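Side-chain contacts in shikimate dehydrogenase (NADP(+)) (Thermus thermophilus, PDB 2D5C), which catalyses the reversible NADPH-linked reduction of 3-dehydroshikimate to shikimate in the pathway that leads to chorismate: residues S75-R80 and V131-R136; N98-G103 and L229-W234; Q235-F240 and L246-S251. All coordinates share one frame; numbering follows the deposited sequence.

Interaction 1 of 3, residues S75-R80 and V131-R136; sequences SPEAQR and VAFALR
R80 N donates at 3.2 Å to P76 O, which also accepts weakly from Q79 N; this first turn of helix 76-81 presents E77 and R80 to F133. The turn is secured at its start by S75, the N-cap of the helix: its OG accepts from A78 N at 3.0 Å with an N-H...O angle of 156°. The contact itself is apolar and small, burying 140 Å² in total. F133 points its ring out of helix 126-137 because its CG lies opposite the backbone N (chi1 -179°), and the far end of the ring reaches the other helix. There CZ meets E77 CG at 3.8 Å and E77 CB at 3.9 Å, while CE2 rests 4.0 Å from R80 CB. Both neighbours approach the ring obliquely. Only the aliphatic roots of the two charged residues are used; each chain then bends away, E77 at chi2 and R80 at chi2 and chi3. The E77 carboxylate plane stands 55° from the ring plane, and OE2 forms a long, weak ion pair with R93 of the second subunit. Replacing F133 by alanine would remove the ring, which is likely to open a gap and leave E77 CB and CG and R80 CB without their apolar partner. A second tie runs alongside, as the carbonyl oxygen of R80 hydrogen-bonds to R129 NH2. Helix 126-137 begins within the NADP(+)-binding residues G123 to A127, at the end of the glycine-rich turn, and helix 76-81 lies in the substrate-binding part of the chain, so this is a domain-domain contact made by the first helix of the dinucleotide-binding Rossmann fold.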
loop_
_atom_site.group_PDB
_atom_site.type_symbol
_atom_site.label_atom_id
_atom_site.label_comp_id
_atom_site.label_asym_id
_atom_site.label_seq_id
_atom_site.Cartn_x
_atom_site.Cartn_y
_atom_site.Cartn_z
ATOM N N SER A 75 -0.066 5.554 -9.737
ATOM C CA SER A 75 -1.267 4.939 -10.279
ATOM C C SER A 75 -1.538 5.433 -11.696
ATOM O O SER A 75 -1.153 6.545 -12.062
ATOM C CB SER A 75 -2.484 5.251 -9.411
ATOM O OG SER A 75 -2.877 6.610 -9.560
ATOM N N PRO A 76 -2.189 4.597 -12.511
ATOM C CA PRO A 76 -2.495 4.993 -13.892
ATOM C C PRO A 76 -3.211 6.343 -13.929
ATOM O O PRO A 76 -2.911 7.195 -14.768
ATOM C CB PRO A 76 -3.378 3.853 -14.387
ATOM C CG PRO A 76 -2.860 2.660 -13.617
ATOM C CD PRO A 76 -2.704 3.245 -12.228
ATOM N N GLU A 77 -4.154 6.542 -13.011
ATOM C CA GLU A 77 -4.893 7.802 -12.958
ATOM C C GLU A 77 -4.010 8.977 -12.567
ATOM O O GLU A 77 -4.097 10.052 -13.165
ATOM C CB GLU A 77 -6.057 7.699 -11.981
ATOM C CG GLU A 77 -6.998 6.573 -12.299
ATOM C CD GLU A 77 -6.623 5.303 -11.582
ATOM O OE1 GLU A 77 -5.408 5.042 -11.434
ATOM O OE2 GLU A 77 -7.549 4.568 -11.176
ATOM N N ALA A 78 -3.154 8.782 -11.570
ATOM C CA ALA A 78 -2.290 9.858 -11.134
ATOM C C ALA A 78 -1.300 10.197 -12.239
ATOM O O ALA A 78 -0.855 11.334 -12.342
ATOM C CB ALA A 78 -1.562 9.475 -9.849
ATOM N N GLN A 79 -0.964 9.213 -13.074
ATOM C CA GLN A 79 -0.033 9.466 -14.172
ATOM C C GLN A 79 -0.670 10.409 -15.188
ATOM O O GLN A 79 -0.051 11.374 -15.636
ATOM C CB GLN A 79 0.355 8.157 -14.874
ATOM C CG GLN A 79 1.318 7.284 -14.076
ATOM C CD GLN A 79 1.708 6.012 -14.818
ATOM O OE1 GLN A 79 1.921 6.031 -16.031
ATOM N NE2 GLN A 79 1.821 4.906 -14.086
ATOM N N ARG A 80 -1.908 10.122 -15.544
ATOM C CA ARG A 80 -2.621 10.942 -16.524
ATOM C C ARG A 80 -2.869 12.334 -15.957
ATOM O O ARG A 80 -2.683 13.337 -16.636
ATOM C CB ARG A 80 -3.944 10.271 -16.893
ATOM C CG ARG A 80 -3.796 8.861 -17.471
ATOM C CD ARG A 80 -3.414 8.871 -18.947
ATOM N NE ARG A 80 -2.200 9.633 -19.239
ATOM C CZ ARG A 80 -0.965 9.140 -19.205
ATOM N NH1 ARG A 80 -0.761 7.867 -18.890
ATOM N NH2 ARG A 80 0.069 9.924 -19.493
ATOM N N VAL A 131 -10.076 17.299 -11.338
ATOM C CA VAL A 131 -11.514 17.510 -11.516
ATOM C C VAL A 131 -11.929 17.196 -12.955
ATOM O O VAL A 131 -12.940 16.525 -13.188
ATOM C CB VAL A 131 -11.905 18.968 -11.151
ATOM C CG1 VAL A 131 -13.351 19.252 -11.551
ATOM C CG2 VAL A 131 -11.741 19.163 -9.647
ATOM N N ALA A 132 -11.155 17.681 -13.922
ATOM C CA ALA A 132 -11.453 17.416 -15.322
ATOM C C ALA A 132 -11.425 15.905 -15.582
ATOM O O ALA A 132 -12.277 15.372 -16.297
ATOM C CB ALA A 132 -10.429 18.139 -16.231
ATOM N N PHE A 133 -10.442 15.217 -15.003
ATOM C CA PHE A 133 -10.322 13.769 -15.161
ATOM C C PHE A 133 -11.549 13.054 -14.598
ATOM O O PHE A 133 -12.103 12.145 -15.223
ATOM C CB PHE A 133 -9.063 13.268 -14.447
ATOM C CG PHE A 133 -8.831 11.782 -14.584
ATOM C CD1 PHE A 133 -9.469 10.880 -13.736
ATOM C CD2 PHE A 133 -7.982 11.290 -15.569
ATOM C CE1 PHE A 133 -9.260 9.509 -13.874
ATOM C CE2 PHE A 133 -7.770 9.918 -15.708
ATOM C CZ PHE A 133 -8.414 9.035 -14.854
ATOM N N ALA A 134 -11.982 13.477 -13.419
ATOM C CA ALA A 134 -13.142 12.880 -12.781
ATOM C C ALA A 134 -14.422 13.117 -13.580
ATOM O O ALA A 134 -15.225 12.190 -13.769
ATOM C CB ALA A 134 -13.292 13.435 -11.372
ATOM N N LEU A 135 -14.631 14.349 -14.050
ATOM C CA LEU A 135 -15.836 14.652 -14.815
ATOM C C LEU A 135 -15.827 13.909 -16.140
ATOM O O LEU A 135 -16.882 13.550 -16.657
ATOM C CB LEU A 135 -15.954 16.152 -15.075
ATOM C CG LEU A 135 -16.167 16.998 -13.826
ATOM C CD1 LEU A 135 -16.141 18.463 -14.208
ATOM C CD2 LEU A 135 -17.502 16.635 -13.187
ATOM N N ARG A 136 -14.633 13.677 -16.688
ATOM C CA ARG A 136 -14.526 12.949 -17.958
ATOM C C ARG A 136 -14.909 11.490 -17.704
ATOM O O ARG A 136 -15.627 10.860 -18.499
ATOM C CB ARG A 136 -13.088 13.006 -18.509
ATOM C CG ARG A 136 -12.958 12.331 -19.898
ATOM C CD ARG A 136 -11.504 12.154 -20.361
ATOM N NE ARG A 136 -10.775 11.148 -19.586
ATOM C CZ ARG A 136 -9.665 10.545 -20.006
ATOM N NH1 ARG A 136 -9.161 10.845 -21.196
ATOM N NH2 ARG A 136 -9.056 9.639 -19.241
#

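Interaction 2 of 3, residues N98-G103 and L229-W234; sequences NTDAPG and LPMLAW. With SKM ((3R,4S,5R)-3,4,5-trihydroxycyclohex-1-ene-1-carboxylic acid), chain E.
M231 reaches D100 through a fully extended chain, with chi1 at -179°, and D100 sets CG opposite its own carbonyl carbon (chi1 -73°), which carries the carboxylate to the substrate. The methyl end of M231 lies closest to the base of D100, with CE 3.4 Å from D100 O and 3.8 Å from D100 CB. One turn further on the two segments come closest, the CA atoms of G103 and W234 being 4.7 Å apart. G103 brings no side chain to this crossing, and its carbonyl oxygen packs 3.5 Å from W234 CB, approaching the indole obliquely. The first turn of helix 100-110 is fixed by N98, whose OD1 accepts from A101 N at 3.0 Å, the donor standing almost in line with the side-chain C=O at 165°, and weakly from D100 N. The carboxylate itself is held by two other bonds: shikimate O12 donates to D100 OD1 at 2.8 Å, while D100 OD2 forms a salt bridge with K64, the active-site proton acceptor. From the other helix, L232 CD1 adds an apolar touch 4.1 Å from shikimate C4. M231 also leans on L205, an NADP(+)-binding residue, consistent with a place between the substrate and cofactor sites. No hydrogen bond joins the two segments, which meet through van der Waals packing alone; that packing helps to set where D100 stands, and D100, bound on both sides, probably orients the O12 hydroxyl and the lysine with respect to each other.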
loop_
_atom_site.group_PDB
_atom_site.type_symbol
_atom_site.label_atom_id
_atom_site.label_comp_id
_atom_site.label_asym_id
_atom_site.label_seq_id
_atom_site.Cartn_x
_atom_site.Cartn_y
_atom_site.Cartn_z
ATOM N N ASN A 98 -4.179 9.337 -6.552
ATOM C CA ASN A 98 -4.855 10.624 -6.556
ATOM C C ASN A 98 -6.270 10.414 -6.087
ATOM O O ASN A 98 -7.072 9.811 -6.799
ATOM C CB ASN A 98 -4.881 11.240 -7.950
ATOM C CG ASN A 98 -5.447 12.661 -7.935
ATOM O OD1 ASN A 98 -6.617 12.876 -7.599
ATOM N ND2 ASN A 98 -4.616 13.627 -8.287
ATOM N N THR A 99 -6.577 10.881 -4.875
ATOM C CA THR A 99 -7.935 10.734 -4.386
ATOM C C THR A 99 -8.768 11.997 -4.612
ATOM O O THR A 99 -9.943 12.001 -4.297
ATOM C CB THR A 99 -7.962 10.338 -2.894
ATOM O OG1 THR A 99 -7.417 11.401 -2.098
ATOM C CG2 THR A 99 -7.140 9.064 -2.679
ATOM N N ASP A 100 -8.163 13.052 -5.167
ATOM C CA ASP A 100 -8.917 14.284 -5.456
ATOM C C ASP A 100 -9.971 13.994 -6.512
ATOM O O ASP A 100 -11.107 14.467 -6.414
ATOM C CB ASP A 100 -8.015 15.411 -5.989
ATOM C CG ASP A 100 -7.130 16.028 -4.925
ATOM O OD1 ASP A 100 -7.623 16.343 -3.815
ATOM O OD2 ASP A 100 -5.928 16.224 -5.203
ATOM N N ALA A 101 -9.612 13.213 -7.533
ATOM C CA ALA A 101 -10.574 12.906 -8.597
ATOM C C ALA A 101 -11.798 12.112 -8.117
ATOM O O ALA A 101 -12.930 12.561 -8.271
ATOM C CB ALA A 101 -9.873 12.171 -9.760
ATOM N N PRO A 102 -11.596 10.916 -7.533
ATOM C CA PRO A 102 -12.765 10.160 -7.071
ATOM C C PRO A 102 -13.508 10.885 -5.941
ATOM O O PRO A 102 -14.729 10.787 -5.831
ATOM C CB PRO A 102 -12.159 8.830 -6.622
ATOM C CG PRO A 102 -10.758 9.213 -6.218
ATOM C CD PRO A 102 -10.359 10.149 -7.322
ATOM N N GLY A 103 -12.762 11.619 -5.126
ATOM C CA GLY A 103 -13.369 12.357 -4.026
ATOM C C GLY A 103 -14.331 13.407 -4.551
ATOM O O GLY A 103 -15.409 13.638 -3.996
ATOM N N LEU A 229 -15.596 21.854 1.219
ATOM C CA LEU A 229 -15.465 20.892 2.307
ATOM C C LEU A 229 -15.859 19.454 1.954
ATOM O O LEU A 229 -15.174 18.508 2.357
ATOM C CB LEU A 229 -16.251 21.353 3.541
ATOM C CG LEU A 229 -15.773 22.612 4.274
ATOM C CD1 LEU A 229 -16.520 22.714 5.608
ATOM C CD2 LEU A 229 -14.270 22.557 4.515
ATOM N N PRO A 230 -16.972 19.260 1.220
ATOM C CA PRO A 230 -17.330 17.881 0.889
ATOM C C PRO A 230 -16.214 17.159 0.124
ATOM O O PRO A 230 -15.929 15.993 0.406
ATOM C CB PRO A 230 -18.607 18.044 0.074
ATOM C CG PRO A 230 -19.241 19.257 0.728
ATOM C CD PRO A 230 -18.061 20.186 0.855
ATOM N N MET A 231 -15.585 17.836 -0.838
ATOM C CA MET A 231 -14.498 17.206 -1.599
ATOM C C MET A 231 -13.303 16.959 -0.679
ATOM O O MET A 231 -12.643 15.923 -0.766
ATOM C CB MET A 231 -14.049 18.099 -2.761
ATOM C CG MET A 231 -12.940 17.484 -3.616
ATOM S SD MET A 231 -12.496 18.549 -5.013
ATOM C CE MET A 231 -10.956 17.782 -5.579
ATOM N N LEU A 232 -13.021 17.913 0.204
ATOM C CA LEU A 232 -11.895 17.764 1.119
ATOM C C LEU A 232 -12.079 16.506 1.969
ATOM O O LEU A 232 -11.143 15.718 2.157
ATOM C CB LEU A 232 -11.782 18.996 2.028
ATOM C CG LEU A 232 -10.622 18.999 3.030
ATOM C CD1 LEU A 232 -9.303 18.949 2.291
ATOM C CD2 LEU A 232 -10.693 20.258 3.894
ATOM N N ALA A 233 -13.295 16.319 2.466
ATOM C CA ALA A 233 -13.625 15.169 3.313
ATOM C C ALA A 233 -13.569 13.840 2.572
ATOM O O ALA A 233 -13.074 12.842 3.108
ATOM C CB ALA A 233 -15.006 15.347 3.919
ATOM N N TRP A 234 -14.088 13.814 1.350
ATOM C CA TRP A 234 -14.071 12.581 0.578
ATOM C C TRP A 234 -12.676 12.191 0.096
ATOM O O TRP A 234 -12.304 11.014 0.175
ATOM C CB TRP A 234 -15.039 12.685 -0.601
ATOM C CG TRP A 234 -16.387 12.177 -0.251
ATOM C CD1 TRP A 234 -17.493 12.915 0.053
ATOM C CD2 TRP A 234 -16.768 10.806 -0.124
ATOM N NE1 TRP A 234 -18.545 12.085 0.361
ATOM C CE2 TRP A 234 -18.128 10.784 0.260
ATOM C CE3 TRP A 234 -16.090 9.590 -0.296
ATOM C CZ2 TRP A 234 -18.826 9.597 0.473
ATOM C CZ3 TRP A 234 -16.781 8.408 -0.084
ATOM C CH2 TRP A 234 -18.141 8.420 0.296
HETATM O O12 SKM E . -5.558 16.751 -2.041
HETATM C C8 SKM E . -5.740 17.381 -0.764
HETATM C C6 SKM E . -4.597 16.949 0.195
HETATM O O7 SKM E . -4.618 15.530 0.335
HETATM C C5 SKM E . -4.758 17.603 1.591
HETATM C C4 SKM E . -5.247 19.051 1.524
HETATM C C1 SKM E . -5.224 19.845 2.779
HETATM O O2 SKM E . -4.774 19.282 3.917
HETATM O O3 SKM E . -5.607 21.007 2.791
HETATM C C10 SKM E . -5.691 19.630 0.404
HETATM C C9 SKM E . -5.753 18.930 -0.937
HETATM O O11 SKM E . -4.615 19.334 -1.715
#

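Interaction 3 of 3, residues Q235-F240 and L246-S251. With SKM ((3R,4S,5R)-3,4,5-trihydroxycyclohex-1-ene-1-carboxylic acid), chain E.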
loop_
_atom_site.group_PDB
_atom_site.type_symbol
_atom_site.label_atom_id
_atom_site.label_comp_id
_atom_site.label_asym_id
_atom_site.label_seq_id
_atom_site.Cartn_x
_atom_site.Cartn_y
_atom_site.Cartn_z
ATOM N N GLN A 235 -11.896 13.147 -0.404
ATOM C CA GLN A 235 -10.560 12.773 -0.846
ATOM C C GLN A 235 -9.770 12.255 0.354
ATOM O O GLN A 235 -8.929 11.354 0.219
ATOM C CB GLN A 235 -9.843 13.946 -1.539
ATOM C CG GLN A 235 -9.476 15.156 -0.665
ATOM C CD GLN A 235 -8.270 14.925 0.229
ATOM O OE1 GLN A 235 -7.273 14.315 -0.182
ATOM N NE2 GLN A 235 -8.338 15.440 1.458
ATOM N N GLY A 236 -10.069 12.805 1.538
ATOM C CA GLY A 236 -9.391 12.373 2.749
ATOM C C GLY A 236 -9.823 10.977 3.178
ATOM O O GLY A 236 -8.975 10.143 3.513
ATOM N N ALA A 237 -11.126 10.709 3.186
ATOM C CA ALA A 237 -11.623 9.388 3.578
ATOM C C ALA A 237 -11.073 8.327 2.636
ATOM O O ALA A 237 -10.686 7.233 3.057
ATOM C CB ALA A 237 -13.151 9.356 3.543
ATOM N N LEU A 238 -11.041 8.658 1.350
ATOM C CA LEU A 238 -10.521 7.715 0.364
ATOM C C LEU A 238 -9.041 7.456 0.574
ATOM O O LEU A 238 -8.571 6.332 0.367
ATOM C CB LEU A 238 -10.760 8.234 -1.055
ATOM C CG LEU A 238 -12.221 8.282 -1.489
ATOM C CD1 LEU A 238 -12.308 8.900 -2.874
ATOM C CD2 LEU A 238 -12.822 6.893 -1.486
ATOM N N ALA A 239 -8.297 8.476 0.979
ATOM C CA ALA A 239 -6.864 8.290 1.207
ATOM C C ALA A 239 -6.666 7.392 2.425
ATOM O O ALA A 239 -5.784 6.529 2.446
ATOM C CB ALA A 239 -6.170 9.638 1.439
ATOM N N PHE A 240 -7.488 7.603 3.449
ATOM C CA PHE A 240 -7.392 6.790 4.658
ATOM C C PHE A 240 -7.646 5.313 4.341
ATOM O O PHE A 240 -6.991 4.428 4.902
ATOM C CB PHE A 240 -8.394 7.279 5.712
ATOM C CG PHE A 240 -8.079 6.801 7.097
ATOM C CD1 PHE A 240 -7.384 7.614 7.985
ATOM C CD2 PHE A 240 -8.457 5.520 7.499
ATOM C CE1 PHE A 240 -7.062 7.157 9.273
ATOM C CE2 PHE A 240 -8.145 5.053 8.770
ATOM C CZ PHE A 240 -7.446 5.871 9.661
ATOM N N LEU A 246 -9.560 0.640 5.558
ATOM C CA LEU A 246 -10.784 1.030 6.266
ATOM C C LEU A 246 -11.284 2.389 5.792
ATOM O O LEU A 246 -10.492 3.304 5.605
ATOM C CB LEU A 246 -10.518 1.094 7.775
ATOM C CG LEU A 246 -10.143 -0.226 8.462
ATOM C CD1 LEU A 246 -9.713 0.040 9.890
ATOM C CD2 LEU A 246 -11.324 -1.170 8.417
ATOM N N LEU A 247 -12.597 2.520 5.610
ATOM C CA LEU A 247 -13.170 3.794 5.177
ATOM C C LEU A 247 -13.831 4.558 6.332
ATOM O O LEU A 247 -14.866 4.140 6.849
ATOM C CB LEU A 247 -14.206 3.563 4.067
ATOM C CG LEU A 247 -14.822 4.809 3.401
ATOM C CD1 LEU A 247 -13.771 5.568 2.602
ATOM C CD2 LEU A 247 -15.949 4.378 2.473
ATOM N N PRO A 248 -13.226 5.670 6.771
ATOM C CA PRO A 248 -13.832 6.438 7.863
ATOM C C PRO A 248 -15.066 7.148 7.286
ATOM O O PRO A 248 -15.169 7.320 6.064
ATOM C CB PRO A 248 -12.717 7.400 8.265
ATOM C CG PRO A 248 -11.984 7.629 6.959
ATOM C CD PRO A 248 -11.924 6.240 6.376
ATOM N N ASP A 249 -15.998 7.559 8.143
ATOM C CA ASP A 249 -17.213 8.227 7.663
ATOM C C ASP A 249 -16.898 9.598 7.077
ATOM O O ASP A 249 -16.438 10.490 7.788
ATOM C CB ASP A 249 -18.229 8.399 8.793
ATOM C CG ASP A 249 -19.563 8.904 8.285
ATOM O OD1 ASP A 249 -20.421 8.071 7.929
ATOM O OD2 ASP A 249 -19.739 10.132 8.209
ATOM N N PRO A 250 -17.145 9.786 5.764
ATOM C CA PRO A 250 -16.874 11.060 5.089
ATOM C C PRO A 250 -17.604 12.259 5.690
ATOM O O PRO A 250 -17.028 13.335 5.832
ATOM C CB PRO A 250 -17.297 10.782 3.643
ATOM C CG PRO A 250 -17.044 9.300 3.505
ATOM C CD PRO A 250 -17.604 8.773 4.799
ATOM N N SER A 251 -18.872 12.073 6.036
ATOM C CA SER A 251 -19.653 13.158 6.626
ATOM C C SER A 251 -19.066 13.550 7.977
ATOM O O SER A 251 -19.076 14.722 8.357
ATOM C CB SER A 251 -21.114 12.734 6.783
ATOM O OG SER A 251 -21.729 12.551 5.519
HETATM O O12 SKM E . -5.558 16.751 -2.041
HETATM C C8 SKM E . -5.740 17.381 -0.764
HETATM C C6 SKM E . -4.597 16.949 0.195
HETATM O O7 SKM E . -4.618 15.530 0.335
HETATM C C5 SKM E . -4.758 17.603 1.591
HETATM C C4 SKM E . -5.247 19.051 1.524
HETATM C C1 SKM E . -5.224 19.845 2.779
HETATM O O2 SKM E . -4.774 19.282 3.917
HETATM O O3 SKM E . -5.607 21.007 2.791
HETATM C C10 SKM E . -5.691 19.630 0.404
HETATM C C9 SKM E . -5.753 18.930 -0.937
HETATM O O11 SKM E . -4.615 19.334 -1.715
#
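F240 leaves helix 229-244 toward P248, in the connection that turns the chain back into helix 250-260; the two helices form a helical hairpin, with W234 against P250 and A237 against M253. Starting at its base, F240 CB sits 3.7 Å from P248 CD, and CG keeps the same proline carbon at 4.0 Å. Further out CD2 meets the carbonyl oxygen of L246 at 3.6 Å. This oxygen lies in the ring plane, at the edge, whereas P248 CD comes in obliquely. Chi1 of -162° aims the ring along the connection in this way, and beyond it the ring packs on H20, A23 and L24 of helix 16-26. One turn earlier the backbones are nearest, with A237 CA and P248 CA 5.7 Å apart, a spacing that the small methyl of A237 permits. Its CB packs against P250 CG at 3.9 Å, P248 CG at 4.0 Å and L247 CD1. L247 turns its CB away from the helix, yet its CD1 returns to lie 3.5 Å from A237 O. The contacts are mostly between carbons, with backbone carbonyl oxygens against them, no hydrogen bond crosses, and the two prolines give rigid surfaces. The start of the second helix is capped by D249, whose OD2 accepts from G252 N. At the other end of segment 235-240, Q235 folds back on itself, chi1 67° followed by a bend at chi2, with NE2 hydrogen-bonded to L232 O, and its OE1 accepts the hydroxyl O7 of shikimate at 3.0 Å.

Interaction 2 is the buried one, with its centre about 6 Å from that of the chain; interactions 1 and 3 are partly buried and lie further out, at about 12 and 14 Å. Interactions 2 and 3 share helix 229-244 and both touch shikimate, one through a carboxylate and the other through an amide, and T99 OG1 to Q235 O joins them in a probable hydrogen bond. Interaction 1 stays clear of the ligand but packs on interaction 2 through A134 and A101. No hydrogen bond crosses any of the three: packing is aromatic on methylene in interaction 1, methyl and methylene on carbonyl oxygens in interaction 2, and proline-rich with some carbonyl contacts in interaction 3.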